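Local coordinates for periplasmic binding protein/LacI transcriptional regulator (Mycobacterium smegmatis, PDB 6HYH) that binds furanose sugars, here beta-D-fucofuranose, in a cleft between two lobes and probably delivers L-arabinofuranose to an ABC transporter, at residues A[26-31]-A[212-217]; A[152-157]-A[181-186]; A[128-133]-A[256-261]. All coordinates share one frame; numbering follows the deposited sequence.

Contact 1: A[26-31]-A[212-217]; sequences AESGWR and NDDMGL. With GYE (beta-D-fucofuranose), chain K.
Ser28 and Gly29 meet Asn212 and Asp214 at the sugar-binding cleft, where the N-terminal ends of two helices, one from each lobe, close on beta-D-fucofuranose. One hydrogen bond joins the segments directly: Gly29 N to Asp214 OD2, 2.8 Å. It reaches the carboxylate on the syn side, 30° out of its plane. Asp214 OD1, the other oxygen, forms a salt bridge with Arg188, so both oxygens are engaged. The second link runs through the sugar. Its O2 is gripped from both lobes, by Ser28 OG at 2.8 Å and by Asn212 ND2 at 3.1 Å in a nearly straight bond (169°). Both residues are also N-caps. Ser28 OG lies between its backbone N and carbonyl carbon (chi1 81°), where it also accepts from Arg31 N at 3.0 Å. Asn212 OD1 likewise takes Met215 N. Glu27 OE1 accepts from sugar O1 at 2.9 Å and from Arg31 NE at 2.8 Å, the latter in a salt bridge. Arg31 NH1 then donates to sugar O4 at 2.7 Å. The sugar lies over one face of the Trp30 ring, toward its rim; Trp30 CZ3 sits over the centre of the Arg31 guanidinium. Segment 26-31 follows strand 18-23 and starts helix 29-45. Segment 212-217 follows strand 207-210 and starts helix 213-226, with Leu217 packed on helix 243-250.

Contact 2: A[152-157]-A[181-186]; sequences GTTGAD and SQTGDF. With GYE (beta-D-fucofuranose), chain K.
The Phe186 ring is held between Gly152 and beta-D-fucofuranose. Gly152 CA sits over the ring centre in a CH-pi contact, 3.6 Å from the centroid. Sugar C2 lies over the opposite face, nearer the rim. With no side chain, Gly152 lets the ring come flat against its backbone. The Thr153 and Phe186 side chains cross at about a right angle, with Thr153 OG1 3.6 Å from Phe186 CD2. Farther along, Thr183 OG1, anti to its own backbone N (chi1 176°), donates to Gly152 O at 3.1 Å. This hydroxyl stands well above the carbonyl plane. The methyl Thr154 CG2 packs against Thr183 CB at 3.8 Å. A next layer surrounds this first shell. Residues 153 to 156 form a type II beta turn, closed by Ala156 N to Thr153 O at 3.0 Å, with Gly155 at its third position. Phe186 O is hydrogen-bonded to Asn212, just before helix 213-226. Strand 145-151, helix 157-170 and strand 176-183 make a beta-alpha-beta crossover between parallel neighbours. The contact joins the C-terminal ends of its two strands, and Pro158, Ala159 and Arg162 of the helix flank the ring.

Contact 3: A[128-133]-A[256-261]; sequences RRAGQW and YIVECN. With ZN (zinc ion), chain D.
Trp133 and Tyr256 both hold CG anti to the backbone N (chi1 -177° and -162°), which sends their rings across the gap between helix 128-133 and strand 256-259. The two side chains run alongside each other, pointing opposite ways, and their rings form an offset stack. The Trp133 five-membered ring and the Tyr256 ring have centroids 3.9 Å apart and planes at 7°. Trp133 CD1 sits over the Tyr256 ring, 3.4 Å from CD1 of that residue. Tyr256 CB in turn covers the Trp133 five-membered ring in a CH-pi contact, 3.7 Å from its centroid. About one helical turn before Trp133, Ala130 CB meets Val258 CG2 at 4.4 Å. Helix and strand run nearly antiparallel, with axes 8.7 Å apart, and Val237 of the adjacent strand 235-238 touches Ala130, Trp133 and Tyr256. Beyond the stack, Glu259 binds zinc with both carboxylate oxygens, OE1 at 2.2 Å and OE2 at 2.5 Å. Water, Glu290 and His314 of a second subunit complete that site. No hydrogen bond crosses between the segments, so aromatic and apolar packing joins helix to sheet. The zinc adds a link between subunits, and since His314 belongs to the C-terminal histidine tag, that link probably reflects the construct.

How the contacts relate
Contact 2 is nested along the chain inside the loops closed by contacts 1 and 3, whose own segments alternate. Contacts 1 and 2 have centres about 12 Å apart and share the bound sugar. They also touch where Met215 SD packs on Gly184 and Phe186. Contact 3 lies about 15 Å from contact 1 and about 17 Å from contact 2, centre to centre. It touches contact 1 through Trp30 and Cys260. Contacts 2 and 3 reach the same sheet, through its edge strand 176-183 and through strand 256-259. Contact 1 bridges the two lobes across the sugar, while contacts 2 and 3 lie within the second lobe.

Contact 1: A[26-31]-A[212-217]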
loop_
_atom_site.group_PDB
_atom_site.type_symbol
_atom_site.label_atom_id
_atom_site.label_comp_id
_atom_site.label_asym_id
_atom_site.label_seq_id
_atom_site.Cartn_x
_atom_site.Cartn_y
_atom_site.Cartn_z
ATOM N N ALA A 26 -5.164 -25.491 -6.725
ATOM C CA ALA A 26 -4.181 -26.431 -6.187
ATOM C C ALA A 26 -2.991 -26.528 -7.118
ATOM O O ALA A 26 -2.538 -27.622 -7.475
ATOM C CB ALA A 26 -4.782 -27.809 -5.993
ATOM N N GLU A 27 -2.467 -25.369 -7.545
ATOM C CA GLU A 27 -1.440 -25.394 -8.580
ATOM C C GLU A 27 -0.108 -25.952 -8.075
ATOM O O GLU A 27 0.690 -26.442 -8.877
ATOM C CB GLU A 27 -1.245 -23.982 -9.155
ATOM C CG GLU A 27 -0.842 -22.871 -8.170
ATOM C CD GLU A 27 -1.980 -22.450 -7.221
ATOM O OE1 GLU A 27 -1.693 -21.763 -6.163
ATOM O OE2 GLU A 27 -3.156 -22.831 -7.545
ATOM N N SER A 28 0.153 -25.897 -6.766
ATOM C CA SER A 28 1.488 -26.120 -6.218
ATOM C C SER A 28 1.400 -26.805 -4.857
ATOM O O SER A 28 0.373 -26.756 -4.165
ATOM C CB SER A 28 2.272 -24.804 -6.088
ATOM O OG SER A 28 1.883 -24.131 -4.899
ATOM N N GLY A 29 2.514 -27.405 -4.446
ATOM C CA GLY A 29 2.541 -27.993 -3.125
ATOM C C GLY A 29 2.364 -26.951 -2.047
ATOM O O GLY A 29 1.724 -27.213 -1.014
ATOM N N TRP A 30 2.874 -25.735 -2.271
ATOM C CA TRP A 30 2.576 -24.684 -1.305
ATOM C C TRP A 30 1.073 -24.467 -1.190
ATOM O O TRP A 30 0.536 -24.378 -0.080
ATOM C CB TRP A 30 3.271 -23.386 -1.694
ATOM C CG TRP A 30 3.222 -22.295 -0.671
ATOM C CD1 TRP A 30 4.275 -21.799 0.034
ATOM C CD2 TRP A 30 2.084 -21.497 -0.296
ATOM N NE1 TRP A 30 3.871 -20.737 0.843
ATOM C CE2 TRP A 30 2.531 -20.539 0.657
ATOM C CE3 TRP A 30 0.742 -21.478 -0.686
ATOM C CZ2 TRP A 30 1.678 -19.603 1.242
ATOM C CZ3 TRP A 30 -0.111 -20.542 -0.084
ATOM C CH2 TRP A 30 0.363 -19.620 0.862
ATOM N N ARG A 31 0.364 -24.378 -2.322
ATOM C CA ARG A 31 -1.054 -24.047 -2.229
ATOM C C ARG A 31 -1.825 -25.164 -1.538
ATOM O O ARG A 31 -2.676 -24.896 -0.678
ATOM C CB ARG A 31 -1.643 -23.810 -3.623
ATOM C CG ARG A 31 -3.115 -23.391 -3.665
ATOM C CD ARG A 31 -3.324 -22.054 -3.006
ATOM N NE ARG A 31 -2.353 -21.093 -3.514
ATOM C CZ ARG A 31 -2.205 -19.865 -3.032
ATOM N NH1 ARG A 31 -1.281 -19.053 -3.550
ATOM N NH2 ARG A 31 -2.988 -19.445 -2.041
ATOM N N ASN A 212 8.486 -20.338 -7.873
ATOM C CA ASN A 212 8.063 -21.272 -6.850
ATOM C C ASN A 212 8.807 -22.566 -7.102
ATOM O O ASN A 212 9.172 -22.867 -8.247
ATOM C CB ASN A 212 6.525 -21.443 -6.794
ATOM C CG ASN A 212 5.959 -22.388 -7.850
ATOM O OD1 ASN A 212 6.556 -22.641 -8.898
ATOM N ND2 ASN A 212 4.774 -22.936 -7.549
ATOM N N ASP A 213 9.107 -23.307 -6.028
ATOM C CA ASP A 213 10.015 -24.407 -6.291
ATOM C C ASP A 213 9.327 -25.563 -7.000
ATOM O O ASP A 213 10.014 -26.465 -7.486
ATOM C CB ASP A 213 10.775 -24.809 -5.007
ATOM C CG ASP A 213 9.892 -25.211 -3.867
ATOM O OD1 ASP A 213 8.795 -25.726 -4.169
ATOM O OD2 ASP A 213 10.311 -25.023 -2.683
ATOM N N ASP A 214 8.007 -25.513 -7.174
ATOM C CA ASP A 214 7.359 -26.465 -8.074
ATOM C C ASP A 214 7.853 -26.293 -9.510
ATOM O O ASP A 214 8.203 -27.272 -10.195
ATOM C CB ASP A 214 5.849 -26.285 -7.992
ATOM C CG ASP A 214 5.238 -27.118 -6.897
ATOM O OD1 ASP A 214 5.268 -28.357 -7.017
ATOM O OD2 ASP A 214 4.770 -26.535 -5.892
ATOM N N MET A 215 7.884 -25.052 -9.994
ATOM C CA MET A 215 8.443 -24.845 -11.328
ATOM C C MET A 215 9.913 -25.269 -11.392
ATOM O O MET A 215 10.357 -25.792 -12.416
ATOM C CB MET A 215 8.241 -23.391 -11.752
ATOM C CG MET A 215 6.759 -22.998 -11.784
ATOM S SD MET A 215 6.479 -21.351 -12.500
ATOM C CE MET A 215 7.609 -20.327 -11.560
ATOM N N GLY A 216 10.665 -25.097 -10.299
ATOM C CA GLY A 216 12.030 -25.612 -10.246
ATOM C C GLY A 216 12.122 -27.133 -10.346
ATOM O O GLY A 216 13.057 -27.662 -10.945
ATOM N N LEU A 217 11.176 -27.863 -9.736
ATOM C CA LEU A 217 11.166 -29.323 -9.878
ATOM C C LEU A 217 10.893 -29.721 -11.326
ATOM O O LEU A 217 11.493 -30.680 -11.858
ATOM C CB LEU A 217 10.128 -29.930 -8.929
ATOM C CG LEU A 217 10.499 -29.634 -7.473
ATOM C CD1 LEU A 217 9.325 -29.770 -6.546
ATOM C CD2 LEU A 217 11.610 -30.587 -7.049
HETATM O O3 GYE K . 4.687 -19.267 -3.911
HETATM C C2 GYE K . 3.097 -20.736 -5.107
HETATM C C1 GYE K . 1.569 -20.739 -5.157
HETATM O O5 GYE K . 0.842 -17.041 -3.494
HETATM C C6 GYE K . 3.016 -17.158 -2.341
HETATM O O4 GYE K . 1.184 -19.443 -4.680
HETATM C C5 GYE K . 1.867 -17.910 -2.986
HETATM C C4 GYE K . 2.322 -18.731 -4.172
HETATM C C3 GYE K . 3.369 -19.808 -3.921
HETATM O O1 GYE K . 1.032 -20.954 -6.432
HETATM O O2 GYE K . 3.681 -22.006 -4.850
#

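Contact 2: A[152-157]-A[181-186]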
loop_
_atom_site.group_PDB
_atom_site.type_symbol
_atom_site.label_atom_id
_atom_site.label_comp_id
_atom_site.label_asym_id
_atom_site.label_seq_id
_atom_site.Cartn_x
_atom_site.Cartn_y
_atom_site.Cartn_z
ATOM N N GLY A 152 5.960 -16.596 -12.250
ATOM C CA GLY A 152 4.701 -17.078 -11.712
ATOM C C GLY A 152 3.503 -16.578 -12.536
ATOM O O GLY A 152 3.662 -15.767 -13.447
ATOM N N THR A 153 2.310 -17.100 -12.205
ATOM C CA THR A 153 1.073 -16.731 -12.896
ATOM C C THR A 153 1.105 -15.242 -13.197
ATOM O O THR A 153 1.084 -14.436 -12.264
ATOM C CB THR A 153 -0.170 -17.064 -12.036
ATOM O OG1 THR A 153 -0.120 -18.421 -11.563
ATOM C CG2 THR A 153 -1.465 -16.841 -12.809
ATOM N N THR A 154 1.207 -14.853 -14.475
ATOM C CA THR A 154 1.274 -13.424 -14.787
ATOM C C THR A 154 0.021 -12.766 -14.229
ATOM O O THR A 154 -1.101 -13.161 -14.565
ATOM C CB THR A 154 1.444 -13.151 -16.298
ATOM O OG1 THR A 154 0.581 -13.992 -17.072
ATOM C CG2 THR A 154 2.903 -13.397 -16.752
ATOM N N GLY A 155 0.210 -11.806 -13.330
ATOM C CA GLY A 155 -0.884 -11.086 -12.706
ATOM C C GLY A 155 -1.001 -11.276 -11.212
ATOM O O GLY A 155 -1.681 -10.467 -10.556
ATOM N N ALA A 156 -0.370 -12.319 -10.647
ATOM C CA ALA A 156 -0.438 -12.607 -9.210
ATOM C C ALA A 156 0.610 -11.819 -8.428
ATOM O O ALA A 156 1.729 -11.596 -8.908
ATOM C CB ALA A 156 -0.252 -14.101 -8.941
ATOM N N ASP A 157 0.222 -11.360 -7.229
ATOM C CA ASP A 157 1.090 -10.596 -6.345
ATOM C C ASP A 157 2.480 -11.226 -6.251
ATOM O O ASP A 157 3.485 -10.577 -6.583
ATOM C CB ASP A 157 0.449 -10.497 -4.970
ATOM C CG ASP A 157 1.080 -9.419 -4.105
ATOM O OD1 ASP A 157 1.348 -8.324 -4.660
ATOM O OD2 ASP A 157 1.275 -9.649 -2.875
ATOM N N SER A 181 13.390 -15.088 -19.430
ATOM C CA SER A 181 12.462 -15.030 -18.307
ATOM C C SER A 181 11.054 -15.193 -18.857
ATOM O O SER A 181 10.639 -14.422 -19.733
ATOM C CB SER A 181 12.606 -13.713 -17.532
ATOM O OG SER A 181 11.866 -13.743 -16.312
ATOM N N GLN A 182 10.339 -16.221 -18.395
ATOM C CA GLN A 182 8.982 -16.406 -18.880
ATOM C C GLN A 182 8.143 -17.161 -17.855
ATOM O O GLN A 182 8.664 -17.837 -16.968
ATOM C CB GLN A 182 8.967 -17.119 -20.229
ATOM C CG GLN A 182 7.583 -17.147 -20.800
ATOM C CD GLN A 182 7.374 -18.263 -21.782
ATOM O OE1 GLN A 182 8.324 -18.743 -22.420
ATOM N NE2 GLN A 182 6.127 -18.742 -21.860
ATOM N N THR A 183 6.826 -17.044 -17.996
ATOM C CA THR A 183 5.909 -17.529 -16.977
ATOM C C THR A 183 5.687 -19.032 -17.134
ATOM O O THR A 183 5.691 -19.570 -18.249
ATOM C CB THR A 183 4.584 -16.754 -17.050
ATOM O OG1 THR A 183 3.633 -17.288 -16.122
ATOM C CG2 THR A 183 4.010 -16.815 -18.438
ATOM N N GLY A 184 5.473 -19.704 -15.995
ATOM C CA GLY A 184 5.270 -21.138 -15.937
ATOM C C GLY A 184 4.098 -21.502 -15.032
ATOM O O GLY A 184 3.885 -22.684 -14.702
ATOM N N ASP A 185 3.306 -20.490 -14.660
ATOM C CA ASP A 185 2.037 -20.661 -13.940
ATOM C C ASP A 185 2.172 -21.372 -12.603
ATOM O O ASP A 185 1.213 -21.991 -12.127
ATOM C CB ASP A 185 1.032 -21.422 -14.793
ATOM C CG ASP A 185 0.122 -20.518 -15.531
ATOM O OD1 ASP A 185 -0.580 -19.713 -14.867
ATOM O OD2 ASP A 185 0.153 -20.596 -16.778
ATOM N N PHE A 186 3.315 -21.221 -11.945
ATOM C CA PHE A 186 3.533 -21.811 -10.617
ATOM C C PHE A 186 3.268 -23.323 -10.610
ATOM O O PHE A 186 2.848 -23.889 -9.588
ATOM C CB PHE A 186 2.638 -21.124 -9.570
ATOM C CG PHE A 186 3.140 -19.809 -9.105
ATOM C CD1 PHE A 186 4.491 -19.597 -8.868
ATOM C CD2 PHE A 186 2.257 -18.764 -8.881
ATOM C CE1 PHE A 186 4.949 -18.325 -8.401
ATOM C CE2 PHE A 186 2.703 -17.520 -8.422
ATOM C CZ PHE A 186 4.052 -17.300 -8.193
HETATM O O3 GYE K . 4.687 -19.267 -3.911
HETATM C C2 GYE K . 3.097 -20.736 -5.107
HETATM C C1 GYE K . 1.569 -20.739 -5.157
HETATM O O5 GYE K . 0.842 -17.041 -3.494
HETATM C C6 GYE K . 3.016 -17.158 -2.341
HETATM O O4 GYE K . 1.184 -19.443 -4.680
HETATM C C5 GYE K . 1.867 -17.910 -2.986
HETATM C C4 GYE K . 2.322 -18.731 -4.172
HETATM C C3 GYE K . 3.369 -19.808 -3.921
HETATM O O1 GYE K . 1.032 -20.954 -6.432
HETATM O O2 GYE K . 3.681 -22.006 -4.850
#

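Contact 3: A[128-133]-A[256-261]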
loop_
_atom_site.group_PDB
_atom_site.type_symbol
_atom_site.label_atom_id
_atom_site.label_comp_id
_atom_site.label_asym_id
_atom_site.label_seq_id
_atom_site.Cartn_x
_atom_site.Cartn_y
_atom_site.Cartn_z
ATOM N N ARG A 128 14.419 -10.874 -3.366
ATOM C CA ARG A 128 15.684 -10.188 -3.124
ATOM C C ARG A 128 16.698 -11.118 -2.476
ATOM O O ARG A 128 17.890 -11.073 -2.805
ATOM C CB ARG A 128 15.460 -8.965 -2.242
ATOM C CG ARG A 128 16.720 -8.160 -1.964
ATOM C CD ARG A 128 16.423 -6.895 -1.114
ATOM N NE ARG A 128 15.480 -5.969 -1.757
ATOM C CZ ARG A 128 14.303 -5.612 -1.236
ATOM N NH1 ARG A 128 13.918 -6.090 -0.059
ATOM N NH2 ARG A 128 13.503 -4.780 -1.890
ATOM N N ARG A 129 16.240 -12.014 -1.600
ATOM C CA ARG A 129 17.203 -12.853 -0.906
ATOM C C ARG A 129 17.718 -13.960 -1.820
ATOM O O ARG A 129 18.909 -14.321 -1.752
ATOM C CB ARG A 129 16.570 -13.416 0.376
ATOM C CG ARG A 129 17.516 -13.245 1.565
ATOM C CD ARG A 129 17.207 -14.032 2.832
ATOM N NE ARG A 129 15.837 -13.935 3.312
ATOM C CZ ARG A 129 15.465 -14.425 4.497
ATOM N NH1 ARG A 129 16.386 -15.011 5.265
ATOM N NH2 ARG A 129 14.195 -14.336 4.922
ATOM N N ALA A 130 16.884 -14.404 -2.771
ATOM C CA ALA A 130 17.384 -15.305 -3.816
ATOM C C ALA A 130 18.379 -14.596 -4.740
ATOM O O ALA A 130 19.447 -15.143 -5.067
ATOM C CB ALA A 130 16.213 -15.894 -4.607
ATOM N N GLY A 131 18.036 -13.381 -5.194
ATOM C CA GLY A 131 18.940 -12.649 -6.074
ATOM C C GLY A 131 20.269 -12.370 -5.404
ATOM O O GLY A 131 21.327 -12.431 -6.038
ATOM N N GLN A 132 20.240 -12.081 -4.102
ATOM C CA GLN A 132 21.487 -11.805 -3.406
ATOM C C GLN A 132 22.300 -13.070 -3.189
ATOM O O GLN A 132 23.529 -13.009 -3.182
ATOM C CB GLN A 132 21.206 -11.114 -2.080
ATOM C CG GLN A 132 22.472 -10.816 -1.288
ATOM C CD GLN A 132 23.236 -9.632 -1.834
ATOM O OE1 GLN A 132 22.679 -8.534 -1.982
ATOM N NE2 GLN A 132 24.530 -9.840 -2.131
ATOM N N TRP A 133 21.651 -14.224 -3.032
ATOM C CA TRP A 133 22.411 -15.472 -3.023
ATOM C C TRP A 133 23.158 -15.667 -4.338
ATOM O O TRP A 133 24.345 -16.045 -4.344
ATOM C CB TRP A 133 21.501 -16.668 -2.759
ATOM C CG TRP A 133 22.278 -17.955 -2.685
ATOM C CD1 TRP A 133 22.917 -18.473 -1.585
ATOM C CD2 TRP A 133 22.512 -18.881 -3.758
ATOM N NE1 TRP A 133 23.534 -19.665 -1.915
ATOM C CE2 TRP A 133 23.291 -19.941 -3.236
ATOM C CE3 TRP A 133 22.131 -18.919 -5.107
ATOM C CZ2 TRP A 133 23.696 -21.025 -4.013
ATOM C CZ3 TRP A 133 22.544 -20.013 -5.892
ATOM C CH2 TRP A 133 23.322 -21.045 -5.332
ATOM N N TYR A 256 19.632 -23.393 -3.566
ATOM C CA TYR A 256 19.203 -22.479 -2.495
ATOM C C TYR A 256 17.686 -22.389 -2.532
ATOM O O TYR A 256 17.092 -22.289 -3.623
ATOM C CB TYR A 256 19.809 -21.066 -2.666
ATOM C CG TYR A 256 19.808 -20.155 -1.435
ATOM C CD1 TYR A 256 20.523 -20.493 -0.277
ATOM C CD2 TYR A 256 19.141 -18.917 -1.454
ATOM C CE1 TYR A 256 20.535 -19.632 0.850
ATOM C CE2 TYR A 256 19.142 -18.053 -0.338
ATOM C CZ TYR A 256 19.841 -18.410 0.813
ATOM O OH TYR A 256 19.830 -17.551 1.929
ATOM N N ILE A 257 17.059 -22.405 -1.353
ATOM C CA ILE A 257 15.612 -22.242 -1.264
ATOM C C ILE A 257 15.297 -21.202 -0.195
ATOM O O ILE A 257 15.899 -21.203 0.893
ATOM C CB ILE A 257 14.878 -23.570 -0.950
ATOM C CG1 ILE A 257 14.995 -24.562 -2.113
ATOM C CG2 ILE A 257 13.396 -23.323 -0.638
ATOM C CD1 ILE A 257 14.148 -25.894 -1.919
ATOM N N VAL A 258 14.357 -20.305 -0.510
ATOM C CA VAL A 258 13.850 -19.326 0.445
ATOM C C VAL A 258 12.466 -19.796 0.894
ATOM O O VAL A 258 11.669 -20.234 0.058
ATOM C CB VAL A 258 13.781 -17.927 -0.177
ATOM C CG1 VAL A 258 13.275 -16.937 0.861
ATOM C CG2 VAL A 258 15.157 -17.502 -0.697
ATOM N N GLU A 259 12.204 -19.775 2.211
ATOM C CA GLU A 259 10.955 -20.294 2.757
ATOM C C GLU A 259 9.800 -19.329 2.490
ATOM O O GLU A 259 9.929 -18.111 2.674
ATOM C CB GLU A 259 11.092 -20.504 4.272
ATOM C CG GLU A 259 10.202 -21.606 4.884
ATOM C CD GLU A 259 10.452 -21.796 6.382
ATOM O OE1 GLU A 259 10.432 -20.805 7.160
ATOM O OE2 GLU A 259 10.726 -22.948 6.778
ATOM N N CYS A 260 8.646 -19.874 2.125
ATOM C CA CYS A 260 7.399 -19.132 2.214
ATOM C C CYS A 260 6.419 -20.007 2.977
ATOM O O CYS A 260 6.243 -21.185 2.653
ATOM C CB CYS A 260 6.827 -18.793 0.828
ATOM S SG CYS A 260 5.378 -17.657 0.912
ATOM N N ASN A 261 5.812 -19.449 4.008
ATOM C CA ASN A 261 5.234 -20.278 5.057
ATOM C C ASN A 261 3.756 -20.472 4.774
ATOM O O ASN A 261 2.954 -19.526 4.949
ATOM C CB ASN A 261 5.443 -19.613 6.419
ATOM C CG ASN A 261 5.219 -20.565 7.562
ATOM O OD1 ASN A 261 4.239 -21.358 7.565
ATOM N ND2 ASN A 261 6.119 -20.509 8.558
HETATM ZN ZN ZN D . 11.198 -21.842 8.955
HETATM O O HOH W 1 10.058 -23.579 9.727
#